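Tubulin-specific chaperone A (Saccharomyces cerevisiae, PDB 1QSD) binds beta-tubulin as a post-chaperonin cofactor and takes part in an early step of the tubulin folding pathway. Local coordinates at residues R15-E20 with T97-L102; E74-F79 with R93-S98. All coordinates share one frame; numbering follows the deposited sequence.

Interaction 1: residues R15-E20 with T97-L102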
loop_
_atom_site.group_PDB
_atom_site.type_symbol
_atom_site.label_atom_id
_atom_site.label_comp_id
_atom_site.label_asym_id
_atom_site.label_seq_id
_atom_site.Cartn_x
_atom_site.Cartn_y
_atom_site.Cartn_z
ATOM N N ARG A 15 -11.526 -3.379 -8.726
ATOM C CA ARG A 15 -10.437 -3.737 -7.846
ATOM C C ARG A 15 -9.536 -2.557 -7.556
ATOM O O ARG A 15 -9.004 -2.411 -6.448
ATOM C CB ARG A 15 -9.718 -4.969 -8.374
ATOM C CG ARG A 15 -10.711 -6.168 -8.467
ATOM C CD ARG A 15 -11.696 -6.188 -7.264
ATOM N NE ARG A 15 -12.782 -7.177 -7.321
ATOM C CZ ARG A 15 -13.655 -7.322 -8.322
ATOM N NH1 ARG A 15 -13.588 -6.558 -9.407
ATOM N NH2 ARG A 15 -14.662 -8.187 -8.200
ATOM N N LEU A 16 -9.468 -1.634 -8.497
ATOM C CA LEU A 16 -8.663 -0.442 -8.270
ATOM C C LEU A 16 -9.342 0.447 -7.219
ATOM O O LEU A 16 -8.690 0.965 -6.315
ATOM C CB LEU A 16 -8.443 0.346 -9.570
ATOM C CG LEU A 16 -7.154 0.069 -10.330
ATOM C CD1 LEU A 16 -6.945 1.132 -11.396
ATOM C CD2 LEU A 16 -6.004 0.110 -9.352
ATOM N N THR A 17 -10.657 0.603 -7.316
ATOM C CA THR A 17 -11.355 1.439 -6.350
ATOM C C THR A 17 -11.364 0.803 -4.966
ATOM O O THR A 17 -11.372 1.513 -3.969
ATOM C CB THR A 17 -12.791 1.844 -6.805
ATOM O OG1 THR A 17 -13.664 0.708 -6.758
ATOM C CG2 THR A 17 -12.754 2.451 -8.218
ATOM N N LYS A 18 -11.337 -0.523 -4.888
ATOM C CA LYS A 18 -11.283 -1.192 -3.592
ATOM C C LYS A 18 -9.859 -1.049 -2.994
ATOM O O LYS A 18 -9.694 -0.955 -1.772
ATOM C CB LYS A 18 -11.660 -2.660 -3.729
ATOM C CG LYS A 18 -11.986 -3.329 -2.407
ATOM C CD LYS A 18 -12.100 -4.852 -2.532
ATOM C CE LYS A 18 -12.366 -5.483 -1.170
ATOM N NZ LYS A 18 -12.182 -6.952 -1.191
ATOM N N GLU A 19 -8.832 -1.043 -3.847
ATOM C CA GLU A 19 -7.442 -0.865 -3.395
ATOM C C GLU A 19 -7.256 0.540 -2.776
ATOM O O GLU A 19 -6.650 0.689 -1.711
ATOM C CB GLU A 19 -6.477 -1.063 -4.568
ATOM C CG GLU A 19 -5.053 -0.609 -4.296
ATOM C CD GLU A 19 -4.057 -0.989 -5.399
ATOM O OE1 GLU A 19 -2.875 -0.581 -5.293
ATOM O OE2 GLU A 19 -4.442 -1.703 -6.355
ATOM N N GLU A 20 -7.803 1.560 -3.434
ATOM C CA GLU A 20 -7.737 2.943 -2.958
ATOM C C GLU A 20 -8.306 3.037 -1.547
ATOM O O GLU A 20 -7.788 3.774 -0.709
ATOM C CB GLU A 20 -8.550 3.847 -3.892
ATOM C CG GLU A 20 -8.445 5.334 -3.617
ATOM C CD GLU A 20 -9.539 5.869 -2.694
ATOM O OE1 GLU A 20 -10.467 5.126 -2.310
ATOM O OE2 GLU A 20 -9.475 7.068 -2.362
ATOM N N THR A 97 -19.575 5.128 -11.979
ATOM C CA THR A 97 -20.110 6.117 -11.059
ATOM C C THR A 97 -19.307 6.169 -9.767
ATOM O O THR A 97 -18.918 7.255 -9.341
ATOM C CB THR A 97 -21.592 5.835 -10.781
ATOM O OG1 THR A 97 -22.331 6.088 -11.979
ATOM C CG2 THR A 97 -22.131 6.721 -9.644
ATOM N N SER A 98 -19.007 5.017 -9.174
ATOM C CA SER A 98 -18.219 4.998 -7.952
ATOM C C SER A 98 -16.823 5.566 -8.171
ATOM O O SER A 98 -16.298 6.308 -7.331
ATOM C CB SER A 98 -18.109 3.581 -7.413
ATOM O OG SER A 98 -19.365 3.147 -6.932
ATOM N N ALA A 99 -16.221 5.222 -9.303
ATOM C CA ALA A 99 -14.890 5.716 -9.620
ATOM C C ALA A 99 -14.903 7.237 -9.789
ATOM O O ALA A 99 -13.969 7.924 -9.356
ATOM C CB ALA A 99 -14.369 5.049 -10.901
ATOM N N GLN A 100 -15.943 7.739 -10.459
ATOM C CA GLN A 100 -16.096 9.163 -10.725
ATOM C C GLN A 100 -16.295 9.925 -9.410
ATOM O O GLN A 100 -15.698 10.979 -9.195
ATOM C CB GLN A 100 -17.267 9.388 -11.680
ATOM C CG GLN A 100 -17.413 10.823 -12.169
ATOM C CD GLN A 100 -16.253 11.257 -13.028
ATOM O OE1 GLN A 100 -15.384 12.007 -12.590
ATOM N NE2 GLN A 100 -16.227 10.783 -14.262
ATOM N N GLU A 101 -17.103 9.369 -8.514
ATOM C CA GLU A 101 -17.338 9.996 -7.215
ATOM C C GLU A 101 -15.999 10.197 -6.538
ATOM O O GLU A 101 -15.691 11.307 -6.112
ATOM C CB GLU A 101 -18.201 9.112 -6.327
ATOM C CG GLU A 101 -19.647 9.033 -6.743
ATOM C CD GLU A 101 -20.456 8.042 -5.900
ATOM O OE1 GLU A 101 -21.630 7.797 -6.262
ATOM O OE2 GLU A 101 -19.926 7.510 -4.889
ATOM N N LEU A 102 -15.204 9.125 -6.487
ATOM C CA LEU A 102 -13.874 9.152 -5.882
ATOM C C LEU A 102 -12.995 10.275 -6.404
ATOM O O LEU A 102 -12.415 11.015 -5.613
ATOM C CB LEU A 102 -13.137 7.831 -6.117
ATOM C CG LEU A 102 -13.436 6.669 -5.200
ATOM C CD1 LEU A 102 -12.594 5.502 -5.617
ATOM C CD2 LEU A 102 -13.118 7.062 -3.788
#

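Interaction 2: residues E74-F79 with R93-S98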
loop_
_atom_site.group_PDB
_atom_site.type_symbol
_atom_site.label_atom_id
_atom_site.label_comp_id
_atom_site.label_asym_id
_atom_site.label_seq_id
_atom_site.Cartn_x
_atom_site.Cartn_y
_atom_site.Cartn_z
ATOM N N GLU A 74 -11.859 5.588 -17.990
ATOM C CA GLU A 74 -12.001 6.033 -19.357
ATOM C C GLU A 74 -12.008 4.892 -20.362
ATOM O O GLU A 74 -12.668 4.965 -21.403
ATOM C CB GLU A 74 -10.917 7.047 -19.690
ATOM C CG GLU A 74 -11.033 8.299 -18.839
ATOM C CD GLU A 74 -10.136 9.437 -19.288
ATOM O OE1 GLU A 74 -10.535 10.603 -19.086
ATOM O OE2 GLU A 74 -9.040 9.171 -19.839
ATOM N N ASP A 75 -11.268 3.841 -20.042
ATOM C CA ASP A 75 -11.203 2.675 -20.892
ATOM C C ASP A 75 -12.564 1.990 -20.886
ATOM O O ASP A 75 -13.078 1.629 -21.944
ATOM C CB ASP A 75 -10.133 1.711 -20.385
ATOM C CG ASP A 75 -9.919 0.528 -21.325
ATOM O OD1 ASP A 75 -9.916 -0.620 -20.836
ATOM O OD2 ASP A 75 -9.771 0.751 -22.555
ATOM N N LEU A 76 -13.154 1.860 -19.703
ATOM C CA LEU A 76 -14.458 1.230 -19.573
ATOM C C LEU A 76 -15.547 2.078 -20.246
ATOM O O LEU A 76 -16.407 1.547 -20.948
ATOM C CB LEU A 76 -14.766 0.947 -18.092
ATOM C CG LEU A 76 -16.055 0.216 -17.686
ATOM C CD1 LEU A 76 -16.280 -1.010 -18.557
ATOM C CD2 LEU A 76 -16.014 -0.160 -16.201
ATOM N N GLU A 77 -15.502 3.392 -20.040
ATOM C CA GLU A 77 -16.462 4.309 -20.643
ATOM C C GLU A 77 -16.371 4.221 -22.168
ATOM O O GLU A 77 -17.386 4.154 -22.848
ATOM C CB GLU A 77 -16.182 5.749 -20.204
ATOM C CG GLU A 77 -16.378 6.022 -18.705
ATOM C CD GLU A 77 -16.159 7.499 -18.315
ATOM O OE1 GLU A 77 -15.014 8.001 -18.440
ATOM O OE2 GLU A 77 -17.130 8.154 -17.870
ATOM N N GLN A 78 -15.163 4.236 -22.710
ATOM C CA GLN A 78 -15.001 4.142 -24.159
ATOM C C GLN A 78 -15.507 2.799 -24.724
ATOM O O GLN A 78 -16.165 2.750 -25.767
ATOM C CB GLN A 78 -13.536 4.371 -24.544
ATOM C CG GLN A 78 -13.327 4.694 -26.026
ATOM C CD GLN A 78 -13.843 6.101 -26.484
ATOM O OE1 GLN A 78 -13.476 6.574 -27.574
ATOM N NE2 GLN A 78 -14.662 6.764 -25.660
ATOM N N PHE A 79 -15.240 1.715 -24.005
ATOM C CA PHE A 79 -15.676 0.390 -24.431
ATOM C C PHE A 79 -17.212 0.360 -24.529
ATOM O O PHE A 79 -17.762 -0.117 -25.509
ATOM C CB PHE A 79 -15.158 -0.647 -23.426
ATOM C CG PHE A 79 -15.613 -2.060 -23.700
ATOM C CD1 PHE A 79 -14.935 -2.863 -24.616
ATOM C CD2 PHE A 79 -16.705 -2.600 -23.019
ATOM C CE1 PHE A 79 -15.340 -4.192 -24.845
ATOM C CE2 PHE A 79 -17.118 -3.938 -23.250
ATOM C CZ PHE A 79 -16.433 -4.723 -24.155
ATOM N N ARG A 93 -21.789 0.488 -15.413
ATOM C CA ARG A 93 -22.216 1.867 -15.140
ATOM C C ARG A 93 -22.027 2.207 -13.657
ATOM O O ARG A 93 -21.571 3.289 -13.319
ATOM C CB ARG A 93 -23.696 2.044 -15.503
ATOM C CG ARG A 93 -23.952 2.532 -16.931
ATOM C CD ARG A 93 -25.422 2.978 -17.118
ATOM N NE ARG A 93 -26.246 1.905 -17.670
ATOM C CZ ARG A 93 -27.114 1.174 -16.975
ATOM N NH1 ARG A 93 -27.306 1.396 -15.672
ATOM N NH2 ARG A 93 -27.750 0.177 -17.584
ATOM N N SER A 94 -22.346 1.249 -12.794
ATOM C CA SER A 94 -22.223 1.404 -11.361
ATOM C C SER A 94 -20.751 1.547 -10.991
ATOM O O SER A 94 -20.396 2.370 -10.139
ATOM C CB SER A 94 -22.827 0.183 -10.666
ATOM O OG SER A 94 -23.043 0.422 -9.293
ATOM N N ALA A 95 -19.888 0.767 -11.635
ATOM C CA ALA A 95 -18.465 0.836 -11.356
ATOM C C ALA A 95 -17.956 2.215 -11.742
ATOM O O ALA A 95 -17.184 2.815 -10.993
ATOM C CB ALA A 95 -17.724 -0.234 -12.145
ATOM N N ILE A 96 -18.400 2.710 -12.905
ATOM C CA ILE A 96 -17.989 4.038 -13.444
ATOM C C ILE A 96 -18.370 5.207 -12.530
ATOM O O ILE A 96 -17.591 6.140 -12.337
ATOM C CB ILE A 96 -18.591 4.298 -14.852
ATOM C CG1 ILE A 96 -17.970 3.328 -15.860
ATOM C CG2 ILE A 96 -18.344 5.766 -15.281
ATOM C CD1 ILE A 96 -18.546 3.400 -17.256
ATOM N N THR A 97 -19.575 5.128 -11.979
ATOM C CA THR A 97 -20.110 6.117 -11.059
ATOM C C THR A 97 -19.307 6.169 -9.767
ATOM O O THR A 97 -18.918 7.255 -9.341
ATOM C CB THR A 97 -21.592 5.835 -10.781
ATOM O OG1 THR A 97 -22.331 6.088 -11.979
ATOM C CG2 THR A 97 -22.131 6.721 -9.644
ATOM N N SER A 98 -19.007 5.017 -9.174
ATOM C CA SER A 98 -18.219 4.998 -7.952
ATOM C C SER A 98 -16.823 5.566 -8.171
ATOM O O SER A 98 -16.298 6.308 -7.331
ATOM C CB SER A 98 -18.109 3.581 -7.413
ATOM O OG SER A 98 -19.365 3.147 -6.932
#

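Interaction 1: residues R15-E20 with T97-L102
Leu102 meets helix 15-20 with both of its methyl groups. Leu102 CD1 sits between Thr17 and the Glu20 carboxylate, 3.9 Å from Thr17 CB, while Leu102 CD2 lies on that carboxylate alone, 3.6 Å from Glu20 OE1. One turn back, Ala99 CB adds a looser touch to Thr17 CG2 at 4.1 Å. Thr17 OG1 sits between the backbone N and the carbonyl carbon (chi1 71°), which leaves CG2 facing Ala99 and Leu102; OG1 itself hydrogen-bonds the carbonyl oxygen of Lys14. In Glu20, CG is anti to the backbone N, and the chain turns about the CB-CG bond (chi2 -93°), laying the carboxylate beside the leucine methyls. OE2 is hydrogen-bonded to the hydroxyl of Tyr66 on helix 45-81, which probably limits how the carboxylate can turn. Replacing Glu20 by alanine would remove the carboxylate and is likely to leave the Tyr66 hydroxyl without this partner and the Leu102 methyls less covered. Helix 5-39 thus packs on helix 90-104 within a helical bundle, the segments running broadly parallel (38°). No hydrogen bond joins them; one Glu20 oxygen has a polar partner while the other lies against methyls, a pairing that probably eases the cost of burial.

Interaction 2: residues E74-F79 with R93-S98
Ile96 packs against Leu76 and Glu77 in a largely apolar helix-to-helix contact that joins the C-terminal end of helix 45-81 to the early part of helix 90-104. The short segments run roughly antiparallel, at 143° between their directions, with axes 10.2 Å apart at closest approach, and the backbones come nearest where Glu77 CA and Ile96 CA stand 7.4 Å from each other.

Ile96 carries most of the contact, and its branches divide between two neighbours, CD1 touching both. Its CG1 lies 4.0 Å from Leu76 CD2, and the terminal CD1 reaches the aliphatic part of Glu77, 3.7 Å from Glu77 CG, with Leu76 CG a little farther off. The remaining methyl, Ile96 CG2, passes alongside the outer part of Glu77, at 3.7 Å from Glu77 OE2. This spread follows from the isoleucine torsions: CG1 stands opposite the carbonyl carbon (chi1 -67°), and the nearly straight chi2 of 175° carries CD1 outward to the other helix. Ala95 adds a small apolar surface, its CB 4.4 Å from Leu76 CD2.

Glu77 covers Ile96 with CG and with OE2 of its carboxylate, while OE1 has a long, weak ion pair with Lys73, a turn earlier in the same helix. No hydrogen bond bridges the two segments, and the interface rests mostly on side-chain packing around Ile96.

Helix 5-39 completes the surroundings. Leu76 packs on Leu13, and Ala95 lies against the Lys14 side chain, so helix 5-39 covers a further side of the contact. Next to Leu76, Asp75 is directed elsewhere, forming salt bridges with Lys9 of helix 5-39 and with Lys50 of the second subunit.

Overall arrangement
Both interactions use helix 90-104, and their segments on it overlap at Thr97 and Ser98, so successive turns of one short helix pack on two long ones. Interaction 2 comes first along it, against helix 45-81; interaction 1 follows, against helix 5-39. Their centres are about 10 Å apart. In sequence the partners are very differently spaced: 13 residues separate the segments of interaction 2, whereas 76 separate those of interaction 1. The last helix therefore turns back beside the antiparallel pair 5-39 and 45-81 and lies against both, closing a three-helix arrangement in a subunit that assembles as a dimer.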